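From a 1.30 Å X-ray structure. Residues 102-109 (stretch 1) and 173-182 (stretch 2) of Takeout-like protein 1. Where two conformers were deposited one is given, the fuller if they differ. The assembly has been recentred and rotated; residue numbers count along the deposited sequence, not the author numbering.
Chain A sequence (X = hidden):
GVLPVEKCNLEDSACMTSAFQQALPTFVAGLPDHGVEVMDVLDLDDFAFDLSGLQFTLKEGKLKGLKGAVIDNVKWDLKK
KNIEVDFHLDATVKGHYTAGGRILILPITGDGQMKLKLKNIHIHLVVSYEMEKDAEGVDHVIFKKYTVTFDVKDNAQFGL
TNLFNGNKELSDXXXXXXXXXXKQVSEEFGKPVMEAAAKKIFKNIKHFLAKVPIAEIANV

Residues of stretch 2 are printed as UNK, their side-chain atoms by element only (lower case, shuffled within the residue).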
# COMPACT_ATOMS: atom_id res chain seq x y z
N ARG A 102 -5.76 -6.84 -23.68
CA ARG A 102 -5.27 -5.59 -24.22
C ARG A 102 -4.98 -4.62 -23.10
O ARG A 102 -5.54 -4.72 -22.00
CB ARG A 102 -6.21 -4.91 -25.15
CG ARG A 102 -7.47 -4.62 -24.58
CD ARG A 102 -8.47 -3.86 -25.57
NE ARG A 102 -9.78 -3.74 -24.92
CZ ARG A 102 -10.12 -2.81 -24.05
NH1 ARG A 102 -9.36 -1.76 -23.80
NH2 ARG A 102 -11.33 -2.87 -23.47
N ILE A 103 -4.08 -3.72 -23.40
CA ILE A 103 -3.83 -2.60 -22.54
C ILE A 103 -4.23 -1.36 -23.32
O ILE A 103 -3.54 -0.96 -24.25
CB ILE A 103 -2.36 -2.66 -22.12
CG1 ILE A 103 -1.99 -1.51 -21.20
CG2 ILE A 103 -1.47 -2.79 -23.32
CD1 ILE A 103 -2.78 -1.52 -20.02
N LEU A 104 -5.36 -0.78 -22.92
CA LEU A 104 -5.92 0.37 -23.61
C LEU A 104 -6.18 -0.01 -25.07
O LEU A 104 -7.04 -0.87 -25.34
CB LEU A 104 -5.05 1.60 -23.40
CG LEU A 104 -4.60 1.92 -21.96
CD1 LEU A 104 -3.64 3.15 -21.90
CD2 LEU A 104 -5.74 2.04 -20.93
N ILE A 105 -5.40 0.46 -26.03
CA ILE A 105 -5.64 0.18 -27.44
C ILE A 105 -4.66 -0.83 -28.03
O ILE A 105 -4.74 -1.09 -29.22
CB ILE A 105 -5.55 1.50 -28.25
CG1 ILE A 105 -4.18 2.15 -28.19
CG2 ILE A 105 -6.66 2.50 -27.82
CD1 ILE A 105 -3.99 3.29 -29.16
N LEU A 106 -3.75 -1.40 -27.23
CA LEU A 106 -2.78 -2.37 -27.79
C LEU A 106 -3.00 -3.77 -27.23
O LEU A 106 -3.17 -3.96 -26.05
CB LEU A 106 -1.36 -1.97 -27.41
CG LEU A 106 -0.70 -0.77 -28.04
CD1 LEU A 106 0.80 -0.77 -27.60
CD2 LEU A 106 -0.84 -0.79 -29.58
N PRO A 107 -2.93 -4.77 -28.08
CA PRO A 107 -2.94 -6.13 -27.57
C PRO A 107 -1.71 -6.41 -26.70
O PRO A 107 -0.63 -5.85 -26.99
CB PRO A 107 -2.94 -6.99 -28.84
CG PRO A 107 -3.20 -6.06 -29.95
CD PRO A 107 -2.86 -4.68 -29.53
N ILE A 108 -1.87 -7.32 -25.75
CA ILE A 108 -0.72 -7.71 -24.91
C ILE A 108 -0.75 -9.18 -24.65
O ILE A 108 -1.80 -9.76 -24.43
CB ILE A 108 -0.68 -6.88 -23.58
CG1 ILE A 108 0.65 -7.06 -22.85
CG2 ILE A 108 -1.91 -7.20 -22.69
CD1 ILE A 108 0.90 -6.04 -21.78
N THR A 109 0.46 -9.75 -24.61
CA THR A 109 0.65 -11.05 -23.96
C THR A 109 2.02 -10.98 -23.29
O THR A 109 2.95 -10.36 -23.79
CB THR A 109 0.63 -12.27 -24.89
OG1 THR A 109 1.68 -12.15 -25.87
CG2 THR A 109 -0.76 -12.52 -25.50
N UNK A 173 7.99 -1.52 -28.14
CA UNK A 173 6.84 -0.67 -28.43
C UNK A 173 5.87 -0.61 -27.23
O UNK A 173 5.41 0.46 -26.83
o UNK A 173 7.06 -1.04 -30.79
c UNK A 173 6.13 -1.14 -29.70
c UNK A 173 4.89 -0.28 -29.95
N UNK A 174 5.62 -1.74 -26.58
CA UNK A 174 4.72 -1.79 -25.43
C UNK A 174 5.29 -1.09 -24.22
O UNK A 174 4.61 -0.33 -23.55
c UNK A 174 1.14 -3.70 -25.07
c UNK A 174 4.40 -3.21 -25.09
s UNK A 174 1.94 -2.60 -23.89
c UNK A 174 3.59 -3.40 -23.83
N UNK A 175 6.57 -1.29 -23.96
CA UNK A 175 7.14 -0.64 -22.79
C UNK A 175 7.15 0.85 -22.96
O UNK A 175 6.89 1.58 -22.00
c UNK A 175 8.49 -2.72 -22.04
c UNK A 175 8.51 -1.24 -22.49
c UNK A 175 9.92 -3.25 -21.94
c UNK A 175 7.71 -2.92 -20.76
N UNK A 176 7.44 1.32 -24.16
CA UNK A 176 7.37 2.74 -24.47
C UNK A 176 5.93 3.26 -24.25
O UNK A 176 5.72 4.32 -23.67
o UNK A 176 9.19 2.56 -26.06
c UNK A 176 7.81 2.99 -25.89
c UNK A 176 7.62 4.45 -26.28
N UNK A 177 4.97 2.54 -24.76
CA UNK A 177 3.55 2.87 -24.61
C UNK A 177 3.15 2.97 -23.15
O UNK A 177 2.45 3.91 -22.77
c UNK A 177 -1.46 2.10 -25.26
c UNK A 177 -0.74 2.84 -26.14
c UNK A 177 0.60 2.77 -26.16
c UNK A 177 1.25 1.95 -25.28
c UNK A 177 2.75 1.80 -25.36
c UNK A 177 0.50 1.21 -24.42
c UNK A 177 -0.83 1.28 -24.41
N UNK A 178 3.54 2.00 -22.34
CA UNK A 178 3.19 2.05 -20.96
C UNK A 178 3.76 3.26 -20.24
O UNK A 178 3.08 3.96 -19.47
c UNK A 178 3.45 -1.75 -20.11
c UNK A 178 1.33 -0.35 -20.41
c UNK A 178 3.57 0.76 -20.25
c UNK A 178 2.82 -0.46 -20.73
N UNK A 179 5.05 3.53 -20.50
CA UNK A 179 5.66 4.64 -19.84
C UNK A 179 5.08 5.96 -20.32
O UNK A 179 4.96 6.90 -19.54
n UNK A 179 9.14 3.76 -19.23
c UNK A 179 7.14 4.62 -20.06
o UNK A 179 7.27 2.94 -18.40
c UNK A 179 7.83 3.65 -19.20
N UNK A 180 4.70 6.05 -21.59
CA UNK A 180 4.08 7.29 -22.07
C UNK A 180 2.71 7.54 -21.47
O UNK A 180 2.31 8.70 -21.24
o UNK A 180 4.37 6.88 -26.29
n UNK A 180 6.34 8.01 -26.19
c UNK A 180 5.29 7.40 -25.62
c UNK A 180 5.29 7.37 -24.15
c UNK A 180 3.93 7.18 -23.56
N UNK A 181 1.99 6.48 -21.20
CA UNK A 181 0.63 6.55 -20.73
C UNK A 181 0.55 6.12 -19.27
O UNK A 181 -0.44 5.62 -18.82
c UNK A 181 -0.28 5.70 -21.61
o UNK A 181 -0.96 7.21 -23.31
n UNK A 181 0.40 5.52 -23.92
c UNK A 181 -0.32 6.20 -23.01
N UNK A 182 1.62 6.41 -18.54
CA UNK A 182 1.72 5.92 -17.18
C UNK A 182 0.59 6.37 -16.30
O UNK A 182 0.13 5.61 -15.44
c UNK A 182 2.98 10.83 -14.51
c UNK A 182 2.88 8.49 -15.18
c UNK A 182 3.10 6.29 -16.56
n UNK A 182 3.88 9.88 -16.61
c UNK A 182 1.94 9.16 -13.13
c UNK A 182 2.20 8.16 -14.00
c UNK A 182 2.29 10.48 -13.40
c UNK A 182 3.92 8.63 -17.17
c UNK A 182 3.32 7.73 -16.31
c UNK A 182 3.23 9.82 -15.42

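Position 173 carries three side-chain atoms, one carbon bearing an oxygen and a carbon. That beta-branched hydroxyl is threonine. Thr173 makes no close contact with stretch 1, and its OG1 is hydrogen-bonded elsewhere in the structure.

Position 174 has an unbranched chain of two carbons, a sulfur and a terminal carbon, and that last carbon lies among Ile103, Leu106, Pro107 and Ile108. Only methionine fits. With chi angles of 174° (t), 61° (p) and 71° (p), the chain of Met174 folds so that its methyl lands among stretch 1 atoms: CE lies 3.3 Å from Ile103 CG2, 3.4 Å from Pro107 O, 3.8 Å from Leu106 CB and 4.0 Å from Ile108 CB.

Position 175 has four carbons, forked at the second. A fork there, rather than at the first, gives leucine; the side chain of Leu175 is out of reach of stretch 1.

Position 176 repeats the pattern of one carbon holding an oxygen and a carbon, again threonine. Thr176 is exposed and out of reach.

Position 177 shows one carbon followed by a six-carbon ring with no further atom attached, and the ring touches Ile103, Leu104, Ile105 and Leu106. The missing hydroxyl oxygen excludes tyrosine, leaving phenylalanine. At chi1 178° (t) and chi2 85°, the ring of Phe177 meets the turn. Leu106 CD1 sits over one face, 3.7 Å from the ring centroid and 17° off the normal, a CH-pi contact. Leu104 CB approaches the edge near the ring plane, 4.1 Å from Phe177 CZ, while Ile105 CG1 is 4.0 Å from the same CZ.

Position 178 again has four carbons forked at the second, one of its terminal carbons packing on Ile103, so it is leucine. The CA-to-CB bond of Leu178 points sideways, but the end of the side chain comes nearer, bringing CD2 to 3.6 Å from Ile103 CG1.

Position 179 has two carbons, the second bearing an oxygen and a nitrogen: asparagine. Asn179 has no contact with stretch 1.

Position 180 has three carbons, the third bearing the oxygen and nitrogen. The extra carbon makes it glutamine, and Gln180 is likewise out of reach.

Position 181 has the shorter amide, two carbons with an oxygen and a nitrogen, its first carbon near Leu104, and is asparagine. Asn181 leaves helical phi/psi (-110/33), and its ND2 donates to Phe177 O at 2.8 Å. Its CB lies 4.2 Å from Leu104 CD1.

Position 182 bears one carbon, then fused five- and six-membered rings holding eight carbons and one nitrogen, the indole of tryptophan. The indole of Trp182 is out of reach of stretch 1 and makes no contact with it.

The contact works by apolar packing: no hydrogen bond crosses it, and 412 Å² is buried over both sides. The type II' turn from Ile103 to Leu106 is closed by Ile103 N to Leu106 O (2.8 Å) and Leu106 N to Ile103 O (3.0 Å), so these four atoms are paired within the turn, while side chains of the turn pack against stretch 2. Positions 174, 177 and 178 follow the three-to-four-residue helical repeat, which brings them to the side near stretch 1; Asn181, just past the helix end, adds its CB against Leu104 CD1.

Stretch 2 173-182: TMLTFLNQNW
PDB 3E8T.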